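Local atomic coordinates of serine protease inhibitor 1 (Coprinopsis cinerea, PDB entry 3VWC), a protein that probably inhibits serine-type endopeptidases and has a beta-trefoil fold. Residues A[82-87]-A[99-104]; A[94-99]-A[140-145]; A[106-111]-A[118-123]. All blocks are in the same frame, centred on the assembly; numbering follows the deposited sequence.

Interaction 1 (A[82-87]-A[99-104]); sequences KKWIVT and VVNAST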
loop_
_atom_site.group_PDB
_atom_site.type_symbol
_atom_site.label_atom_id
_atom_site.label_comp_id
_atom_site.label_asym_id
_atom_site.label_seq_id
_atom_site.Cartn_x
_atom_site.Cartn_y
_atom_site.Cartn_z
ATOM N N LYS A 82 -7.435 8.784 5.376
ATOM C CA LYS A 82 -7.382 8.179 4.072
ATOM C C LYS A 82 -6.380 8.799 3.099
ATOM O O LYS A 82 -6.280 8.378 1.980
ATOM C CB LYS A 82 -8.770 8.202 3.406
ATOM C CG LYS A 82 -9.828 7.494 4.216
ATOM C CD LYS A 82 -11.074 7.262 3.380
ATOM C CE LYS A 82 -12.197 6.677 4.233
ATOM N NZ LYS A 82 -13.519 6.980 3.621
ATOM N N LYS A 83 -5.647 9.817 3.535
ATOM C CA LYS A 83 -4.711 10.497 2.630
ATOM C C LYS A 83 -3.284 9.971 2.840
ATOM O O LYS A 83 -2.853 9.766 3.956
ATOM C CB LYS A 83 -4.712 12.019 2.931
ATOM C CG LYS A 83 -5.877 12.795 2.318
ATOM C CD LYS A 83 -5.751 14.299 2.712
ATOM C CE LYS A 83 -6.812 15.169 2.046
ATOM N NZ LYS A 83 -6.416 16.622 1.938
ATOM N N TRP A 84 -2.616 9.702 1.722
ATOM C CA TRP A 84 -1.236 9.122 1.698
ATOM C C TRP A 84 -0.275 9.986 0.879
ATOM O O TRP A 84 -0.664 10.563 -0.170
ATOM C CB TRP A 84 -1.286 7.728 1.043
ATOM C CG TRP A 84 -2.217 6.789 1.791
ATOM C CD1 TRP A 84 -3.546 6.611 1.553
ATOM C CD2 TRP A 84 -1.895 5.997 2.940
ATOM N NE1 TRP A 84 -4.071 5.713 2.464
ATOM C CE2 TRP A 84 -3.079 5.316 3.326
ATOM C CE3 TRP A 84 -0.707 5.773 3.670
ATOM C CZ2 TRP A 84 -3.135 4.465 4.430
ATOM C CZ3 TRP A 84 -0.762 4.901 4.797
ATOM C CH2 TRP A 84 -1.977 4.224 5.129
ATOM N N ILE A 85 0.960 10.028 1.370
ATOM C CA ILE A 85 2.072 10.704 0.691
ATOM C C ILE A 85 2.828 9.582 -0.030
ATOM O O ILE A 85 3.305 8.601 0.601
ATOM C CB ILE A 85 2.964 11.426 1.720
ATOM C CG1 ILE A 85 2.156 12.465 2.525
ATOM C CG2 ILE A 85 4.225 12.077 1.044
ATOM C CD1 ILE A 85 1.494 13.555 1.718
ATOM N N VAL A 86 2.852 9.670 -1.353
ATOM C CA VAL A 86 3.422 8.637 -2.189
ATOM C C VAL A 86 4.685 9.206 -2.835
ATOM O O VAL A 86 4.606 10.179 -3.589
ATOM C CB VAL A 86 2.432 8.105 -3.218
ATOM C CG1 VAL A 86 3.059 6.993 -4.042
ATOM C CG2 VAL A 86 1.113 7.607 -2.525
ATOM N N THR A 87 5.848 8.648 -2.480
ATOM C CA THR A 87 7.088 9.327 -2.865
ATOM C C THR A 87 7.962 8.369 -3.670
ATOM O O THR A 87 8.313 7.281 -3.171
ATOM C CB THR A 87 7.858 9.729 -1.599
ATOM O OG1 THR A 87 7.021 10.542 -0.738
ATOM C CG2 THR A 87 9.061 10.599 -1.979
ATOM N N VAL A 99 4.980 4.743 0.831
ATOM C CA VAL A 99 3.587 5.195 0.990
ATOM C C VAL A 99 3.411 5.518 2.459
ATOM O O VAL A 99 3.424 4.598 3.300
ATOM C CB VAL A 99 2.571 4.095 0.556
ATOM C CG1 VAL A 99 1.163 4.643 0.682
ATOM C CG2 VAL A 99 2.864 3.655 -0.850
ATOM N N VAL A 100 3.292 6.821 2.805
ATOM C CA VAL A 100 3.282 7.264 4.195
ATOM C C VAL A 100 2.004 8.048 4.507
ATOM O O VAL A 100 1.574 8.879 3.737
ATOM C CB VAL A 100 4.519 8.156 4.524
ATOM C CG1 VAL A 100 4.473 8.621 5.976
ATOM C CG2 VAL A 100 5.775 7.308 4.359
ATOM N N ASN A 101 1.327 7.700 5.598
ATOM C CA ASN A 101 0.043 8.372 5.851
ATOM C C ASN A 101 0.290 9.877 6.087
ATOM O O ASN A 101 1.120 10.224 6.934
ATOM C CB ASN A 101 -0.669 7.732 7.063
ATOM C CG ASN A 101 -2.128 8.057 7.080
ATOM O OD1 ASN A 101 -2.969 7.317 6.520
ATOM N ND2 ASN A 101 -2.464 9.073 7.856
ATOM N N ALA A 102 -0.545 10.711 5.474
ATOM C CA ALA A 102 -0.401 12.174 5.582
ATOM C C ALA A 102 -0.675 12.722 6.989
ATOM O O ALA A 102 -0.089 13.746 7.386
ATOM C CB ALA A 102 -1.290 12.859 4.573
ATOM N N SER A 103 -1.576 12.067 7.725
ATOM C CA SER A 103 -1.932 12.517 9.060
ATOM C C SER A 103 -1.229 11.773 10.191
ATOM O O SER A 103 -0.755 12.403 11.150
ATOM C CB SER A 103 -3.455 12.562 9.217
ATOM O OG SER A 103 -4.002 11.279 8.978
ATOM N N THR A 104 -1.053 10.442 10.067
ATOM C CA THR A 104 -0.463 9.682 11.158
ATOM C C THR A 104 1.061 9.569 11.069
ATOM O O THR A 104 1.715 9.205 12.043
ATOM C CB THR A 104 -1.041 8.264 11.265
ATOM O OG1 THR A 104 -0.599 7.498 10.126
ATOM C CG2 THR A 104 -2.573 8.284 11.278
HETATM O O HOH W 1 -4.419 10.766 6.180
#
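Lys83 and Ala102 meet at the open end of an antiparallel beta hairpin of this beta-trefoil, away from the loop that joins its strands 84-88 and 96-101. The carbonyl of Lys83 accepts Ala102 N in a nearly straight hydrogen bond (2.9 Å from N to O), although the donor stands well above the carbonyl plane, 36° out of it. A water bonded to both Lys83 O and Ser103 OG adds a second donor to the same oxygen, and Ser103 OG is also hydrogen-bonded to Asp81 OD1. At Trp84, chi1 of -59° sets CG beside the backbone N and anti to the carbonyl carbon, and the six-membered ring of the indole ends against Asn101. Its CE3 comes 3.7 Å from Val99 CG1 and 3.4 Å from the backbone N of Asn101, while one face of the ring is met by the Asn101 side chain, whose amide plane is almost perpendicular to the indole (87°). On the indole's polar side, NE1 donates to Val64 O, and the ring packs edge-to-face with Trp108. Ile85 forms the hydrogen-bonded pair with Val100: Ile85 N to Val100 O measures 2.7 Å and Val100 N to Ile85 O 2.8 Å. The Ile85 side chain projects from the same sheet face as Val100, yet its closest side-chain partner across the hairpin is Ala102, with CG1 and CB 4.0 Å apart. Val86 pairs with Val99 on the buried face, close to Phe97 and Ile2; here the contact is a light one between methyls, Val86 CG2 lying 4.4 Å from Val99 CG1.

Interaction 2 (A[94-99]-A[140-145]); sequences ENVFTV and LFTFTQ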
loop_
_atom_site.group_PDB
_atom_site.type_symbol
_atom_site.label_atom_id
_atom_site.label_comp_id
_atom_site.label_asym_id
_atom_site.label_seq_id
_atom_site.Cartn_x
_atom_site.Cartn_y
_atom_site.Cartn_z
ATOM N N GLU A 94 13.117 2.515 -10.747
ATOM C CA GLU A 94 12.404 3.594 -11.436
ATOM C C GLU A 94 10.967 3.857 -10.972
ATOM O O GLU A 94 10.505 5.012 -10.981
ATOM C CB GLU A 94 12.430 3.378 -12.954
ATOM C CG GLU A 94 12.922 4.591 -13.692
ATOM C CD GLU A 94 13.286 4.262 -15.110
ATOM O OE1 GLU A 94 14.373 4.693 -15.561
ATOM O OE2 GLU A 94 12.526 3.492 -15.736
ATOM N N ASN A 95 10.247 2.774 -10.676
ATOM C CA ASN A 95 8.814 2.795 -10.345
ATOM C C ASN A 95 8.588 2.385 -8.871
ATOM O O ASN A 95 7.538 1.826 -8.507
ATOM C CB ASN A 95 8.100 1.811 -11.277
ATOM C CG ASN A 95 8.110 2.275 -12.708
ATOM O OD1 ASN A 95 7.920 3.454 -12.989
ATOM N ND2 ASN A 95 8.427 1.362 -13.615
ATOM N N VAL A 96 9.589 2.620 -8.034
ATOM C CA VAL A 96 9.562 2.250 -6.616
ATOM C C VAL A 96 9.221 3.444 -5.691
ATOM O O VAL A 96 9.761 4.548 -5.862
ATOM C CB VAL A 96 10.912 1.629 -6.199
ATOM C CG1 VAL A 96 10.932 1.300 -4.716
ATOM C CG2 VAL A 96 11.181 0.332 -7.009
ATOM N N PHE A 97 8.341 3.208 -4.714
ATOM C CA PHE A 97 7.776 4.267 -3.864
ATOM C C PHE A 97 7.768 3.837 -2.417
ATOM O O PHE A 97 7.594 2.643 -2.118
ATOM C CB PHE A 97 6.304 4.516 -4.283
ATOM C CG PHE A 97 6.171 5.070 -5.679
ATOM C CD1 PHE A 97 6.154 4.212 -6.787
ATOM C CD2 PHE A 97 6.122 6.448 -5.883
ATOM C CE1 PHE A 97 6.113 4.735 -8.089
ATOM C CE2 PHE A 97 5.892 6.948 -7.191
ATOM C CZ PHE A 97 5.922 6.106 -8.273
ATOM N N THR A 98 7.758 4.823 -1.520
ATOM C CA THR A 98 7.192 4.643 -0.162
ATOM C C THR A 98 5.786 5.239 -0.120
ATOM O O THR A 98 5.425 6.106 -0.930
ATOM C CB THR A 98 8.055 5.350 0.914
ATOM O OG1 THR A 98 8.267 6.714 0.496
ATOM C CG2 THR A 98 9.430 4.653 0.980
ATOM N N VAL A 99 4.980 4.743 0.831
ATOM C CA VAL A 99 3.587 5.195 0.990
ATOM C C VAL A 99 3.411 5.518 2.459
ATOM O O VAL A 99 3.424 4.598 3.300
ATOM C CB VAL A 99 2.571 4.095 0.556
ATOM C CG1 VAL A 99 1.163 4.643 0.682
ATOM C CG2 VAL A 99 2.864 3.655 -0.850
ATOM N N LEU A 140 9.146 -0.687 0.672
ATOM C CA LEU A 140 9.180 -0.276 -0.743
ATOM C C LEU A 140 8.179 -1.058 -1.594
ATOM O O LEU A 140 8.023 -2.288 -1.424
ATOM C CB LEU A 140 10.611 -0.471 -1.286
ATOM C CG LEU A 140 11.653 0.407 -0.538
ATOM C CD1 LEU A 140 12.989 -0.030 -1.117
ATOM C CD2 LEU A 140 11.425 1.919 -0.783
ATOM N N PHE A 141 7.477 -0.343 -2.458
ATOM C CA PHE A 141 6.467 -0.923 -3.332
ATOM C C PHE A 141 6.723 -0.476 -4.761
ATOM O O PHE A 141 6.977 0.684 -5.000
ATOM C CB PHE A 141 5.114 -0.414 -2.836
ATOM C CG PHE A 141 4.822 -0.888 -1.464
ATOM C CD1 PHE A 141 5.361 -0.221 -0.362
ATOM C CD2 PHE A 141 4.265 -2.140 -1.240
ATOM C CE1 PHE A 141 5.218 -0.723 0.942
ATOM C CE2 PHE A 141 4.093 -2.607 0.037
ATOM C CZ PHE A 141 4.612 -1.950 1.129
ATOM N N THR A 142 6.509 -1.380 -5.713
ATOM C CA THR A 142 6.559 -1.027 -7.124
ATOM C C THR A 142 5.172 -0.742 -7.660
ATOM O O THR A 142 4.274 -1.608 -7.524
ATOM C CB THR A 142 7.213 -2.133 -7.952
ATOM O OG1 THR A 142 8.508 -2.418 -7.424
ATOM C CG2 THR A 142 7.411 -1.717 -9.427
ATOM N N PHE A 143 4.926 0.482 -8.104
ATOM C CA PHE A 143 3.617 0.870 -8.673
ATOM C C PHE A 143 3.826 0.922 -10.183
ATOM O O PHE A 143 4.597 1.764 -10.671
ATOM C CB PHE A 143 3.199 2.265 -8.217
ATOM C CG PHE A 143 2.546 2.312 -6.869
ATOM C CD1 PHE A 143 3.256 2.011 -5.694
ATOM C CD2 PHE A 143 1.221 2.703 -6.754
ATOM C CE1 PHE A 143 2.657 2.126 -4.424
ATOM C CE2 PHE A 143 0.613 2.811 -5.516
ATOM C CZ PHE A 143 1.313 2.494 -4.334
ATOM N N THR A 144 3.201 -0.013 -10.902
ATOM C CA THR A 144 3.379 -0.116 -12.354
ATOM C C THR A 144 2.073 0.257 -13.057
ATOM O O THR A 144 1.027 -0.382 -12.846
ATOM C CB THR A 144 3.802 -1.531 -12.789
ATOM O OG1 THR A 144 5.007 -1.911 -12.101
ATOM C CG2 THR A 144 4.111 -1.531 -14.259
ATOM N N GLN A 145 2.115 1.371 -13.795
ATOM C CA GLN A 145 0.935 1.919 -14.453
ATOM C C GLN A 145 0.412 0.959 -15.510
ATOM O O GLN A 145 1.182 0.437 -16.319
ATOM C CB GLN A 145 1.256 3.262 -15.088
ATOM C CG GLN A 145 -0.019 3.996 -15.504
ATOM C CD GLN A 145 0.216 5.464 -15.760
ATOM O OE1 GLN A 145 1.360 5.913 -15.885
ATOM N NE2 GLN A 145 -0.869 6.217 -15.879
HETATM O O HOH W 2 5.250 4.228 -11.736
#
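Phe97 and Phe141 form the hydrogen-bonded antiparallel pair at the middle of this contact, with Phe97 N to Phe141 O at 2.9 Å and Phe141 N to Phe97 O at 3.0 Å. Next to them, Phe143 N donates a hydrogen bond to Asn95 O (3.0 Å). Among the side chains, Phe97 and Phe143 cross at about a right angle: Phe97 CD1 touches Phe143 CD1 at 3.8 Å, and the ring planes are 69° apart in an oblique pairing. Further round the Phe143 ring, CE1 rests 3.9 Å from Val99 CG2, the branch set anti to the carbonyl carbon. On the other sheet face, Val96 CG2 lies 3.9 Å from Thr142 OG1, and Leu140 reaches over to Val96 CG1 and Thr98 CG2.

Beyond this shell, a water donates to both Asn95 OD1 and Phe143 O, joining the two segments beside the Asn95-Phe143 bond. Thr98 OG1 is hydrogen-bonded to Gln89 NE2. Phe97 also meets the His88 ring, and Phe141 packs edge-to-face with Trp108. Segments 96-99 and 141-145 run at 115°, antiparallel but strongly twisted. The pairing joins a late hairpin strand of the beta-trefoil to the chain's last strand, which lies between 96-101 and 5-11, while strand 84-88 flanks 96-101 on its other side.

Interaction 3 (A[106-111]-A[118-123]); sequences HGWVVP and QQVEVR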
loop_
_atom_site.group_PDB
_atom_site.type_symbol
_atom_site.label_atom_id
_atom_site.label_comp_id
_atom_site.label_asym_id
_atom_site.label_seq_id
_atom_site.Cartn_x
_atom_site.Cartn_y
_atom_site.Cartn_z
ATOM N N HIS A 106 2.686 7.294 9.570
ATOM C CA HIS A 106 3.100 5.891 9.568
ATOM C C HIS A 106 2.872 5.368 8.164
ATOM O O HIS A 106 1.922 5.760 7.482
ATOM C CB HIS A 106 2.241 5.116 10.550
ATOM C CG HIS A 106 2.493 5.474 11.973
ATOM N ND1 HIS A 106 1.871 4.834 13.027
ATOM C CD2 HIS A 106 3.313 6.399 12.519
ATOM C CE1 HIS A 106 2.298 5.358 14.164
ATOM N NE2 HIS A 106 3.192 6.295 13.887
ATOM N N GLY A 107 3.765 4.487 7.686
ATOM C CA GLY A 107 3.758 4.097 6.287
ATOM C C GLY A 107 3.517 2.590 6.096
ATOM O O GLY A 107 3.593 1.822 7.061
ATOM N N TRP A 108 3.324 2.177 4.843
ATOM C CA TRP A 108 3.054 0.774 4.546
ATOM C C TRP A 108 4.330 -0.026 4.831
ATOM O O TRP A 108 5.430 0.340 4.335
ATOM C CB TRP A 108 2.660 0.595 3.103
ATOM C CG TRP A 108 1.334 1.165 2.652
ATOM C CD1 TRP A 108 0.506 2.026 3.340
ATOM C CD2 TRP A 108 0.750 0.931 1.402
ATOM N NE1 TRP A 108 -0.597 2.305 2.576
ATOM C CE2 TRP A 108 -0.458 1.684 1.360
ATOM C CE3 TRP A 108 1.142 0.182 0.259
ATOM C CZ2 TRP A 108 -1.278 1.694 0.219
ATOM C CZ3 TRP A 108 0.296 0.179 -0.879
ATOM C CH2 TRP A 108 -0.912 0.925 -0.872
ATOM N N VAL A 109 4.146 -1.187 5.446
ATOM C CA VAL A 109 5.258 -2.102 5.719
ATOM C C VAL A 109 4.815 -3.566 5.511
ATOM O O VAL A 109 3.765 -4.024 6.018
ATOM C CB VAL A 109 5.777 -1.970 7.184
ATOM C CG1 VAL A 109 6.886 -2.978 7.472
ATOM C CG2 VAL A 109 6.286 -0.549 7.434
ATOM N N VAL A 110 5.549 -4.296 4.664
ATOM C CA VAL A 110 5.342 -5.757 4.540
ATOM C C VAL A 110 6.533 -6.392 5.264
ATOM O O VAL A 110 7.688 -6.201 4.844
ATOM C CB VAL A 110 5.343 -6.171 3.050
ATOM C CG1 VAL A 110 5.382 -7.748 2.907
ATOM C CG2 VAL A 110 4.104 -5.643 2.404
ATOM N N PRO A 111 6.294 -7.099 6.393
ATOM C CA PRO A 111 7.452 -7.703 7.086
ATOM C C PRO A 111 8.238 -8.655 6.188
ATOM O O PRO A 111 7.683 -9.333 5.299
ATOM C CB PRO A 111 6.815 -8.491 8.239
ATOM C CG PRO A 111 5.440 -7.894 8.439
ATOM C CD PRO A 111 5.001 -7.393 7.077
ATOM N N GLN A 118 -0.900 -12.536 4.265
ATOM C CA GLN A 118 -0.645 -11.788 5.489
ATOM C C GLN A 118 -0.971 -10.313 5.243
ATOM O O GLN A 118 -0.670 -9.794 4.150
ATOM C CB GLN A 118 0.813 -11.959 5.919
ATOM C CG GLN A 118 1.063 -11.353 7.301
ATOM C CD GLN A 118 2.420 -11.712 7.862
ATOM O OE1 GLN A 118 2.931 -12.827 7.607
ATOM N NE2 GLN A 118 2.973 -10.844 8.675
ATOM N N GLN A 119 -1.492 -9.638 6.285
ATOM C CA GLN A 119 -1.934 -8.215 6.157
ATOM C C GLN A 119 -0.761 -7.235 6.114
ATOM O O GLN A 119 0.209 -7.366 6.869
ATOM C CB GLN A 119 -2.871 -7.851 7.300
ATOM C CG GLN A 119 -3.526 -6.493 7.078
ATOM C CD GLN A 119 -4.639 -6.183 8.046
ATOM O OE1 GLN A 119 -5.392 -5.213 7.846
ATOM N NE2 GLN A 119 -4.789 -6.998 9.059
ATOM N N VAL A 120 -0.875 -6.233 5.246
ATOM C CA VAL A 120 0.086 -5.136 5.216
ATOM C C VAL A 120 -0.045 -4.304 6.492
ATOM O O VAL A 120 -1.138 -4.101 7.025
ATOM C CB VAL A 120 -0.189 -4.293 3.960
ATOM C CG1 VAL A 120 0.727 -3.051 3.924
ATOM C CG2 VAL A 120 0.042 -5.127 2.703
ATOM N N GLU A 121 1.109 -3.906 7.026
ATOM C CA GLU A 121 1.186 -3.158 8.273
ATOM C C GLU A 121 1.313 -1.663 7.964
ATOM O O GLU A 121 1.683 -1.299 6.866
ATOM C CB GLU A 121 2.344 -3.647 9.147
ATOM C CG GLU A 121 2.110 -5.137 9.437
ATOM C CD GLU A 121 3.108 -5.768 10.393
ATOM O OE1 GLU A 121 4.099 -5.114 10.770
ATOM O OE2 GLU A 121 2.891 -6.959 10.720
ATOM N N VAL A 122 0.999 -0.829 8.951
ATOM C CA VAL A 122 1.238 0.607 8.864
ATOM C C VAL A 122 1.953 1.082 10.095
ATOM O O VAL A 122 1.431 1.014 11.197
ATOM C CB VAL A 122 -0.071 1.386 8.677
ATOM C CG1 VAL A 122 0.212 2.868 8.463
ATOM C CG2 VAL A 122 -0.907 0.824 7.511
ATOM N N ARG A 123 3.201 1.518 9.918
ATOM C CA ARG A 123 4.133 1.756 11.056
ATOM C C ARG A 123 5.022 2.947 10.728
ATOM O O ARG A 123 5.292 3.199 9.565
ATOM C CB ARG A 123 5.135 0.578 11.180
ATOM C CG ARG A 123 4.591 -0.808 11.405
ATOM C CD ARG A 123 5.781 -1.667 11.844
ATOM N NE ARG A 123 5.760 -3.026 11.322
ATOM C CZ ARG A 123 6.849 -3.794 11.195
ATOM N NH1 ARG A 123 8.041 -3.334 11.556
ATOM N NH2 ARG A 123 6.752 -5.041 10.750
HETATM O O HOH W 3 -0.047 3.029 12.353
#
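Gly107 and Arg123 share two of the four backbone hydrogen bonds in this hairpin, Val109 and Glu121 the other two. Gly107 N to Arg123 O is short at 2.7 Å, but its donor stands 50° out of the carbonyl plane; Glu121 N to Val109 O measures 2.8 Å. The intervening non-hydrogen-bonded pair, Trp108 with Val122, brings Val122 CA to 3.2 Å from Gly107 O in a CA-H...O contact. A water bridges His106 ND1 and Val122 O.

The charged interaction lies within 118-123. Arg123 approaches Glu121 side-on in a salt bridge in which NE and NH2 both donate, in clearly bent bonds (about 140° at the hydrogen), to Glu121 OE1, each at 2.7 Å. With the carboxylate held at its edge, the guanidinium turns one face to Val109: chi1 of 177° sets CG1 anti to the backbone N, and this branch sits 3.8 Å above the guanidinium plane, over its centre. Pro111 CG meets the same ion pair, 3.5 Å from Glu121 OE2.

Apolar contacts occupy the inner side, where Val110 CG2 meets Val120 CG2 at 4.1 Å, near Leu71 and Ile33. The Trp108 ring also meets that of Trp46, placing Trp108 of this two-stranded hairpin within the aromatic core of the beta-trefoil.

Interactions 1 and 2 flank the same strand, 96-101: its pairing with 84-88 closes a hairpin, and its pairing with 141-145 joins it to the chain's last strand. Their centres are about 14 Å apart, they share Val99, and their segments alternate along the sequence. Interaction 3 follows interaction 1 in sequence and is nested in the loop closed by interaction 2, its centre about 13 Å and 15 Å from theirs. Trp108 connects the three, with its N probably bonded to Val99 O at 2.9 Å and its ring beside Trp84 and Phe141. Thus local hairpins and a long-range strand pairing meet at one aromatic core within the trefoil.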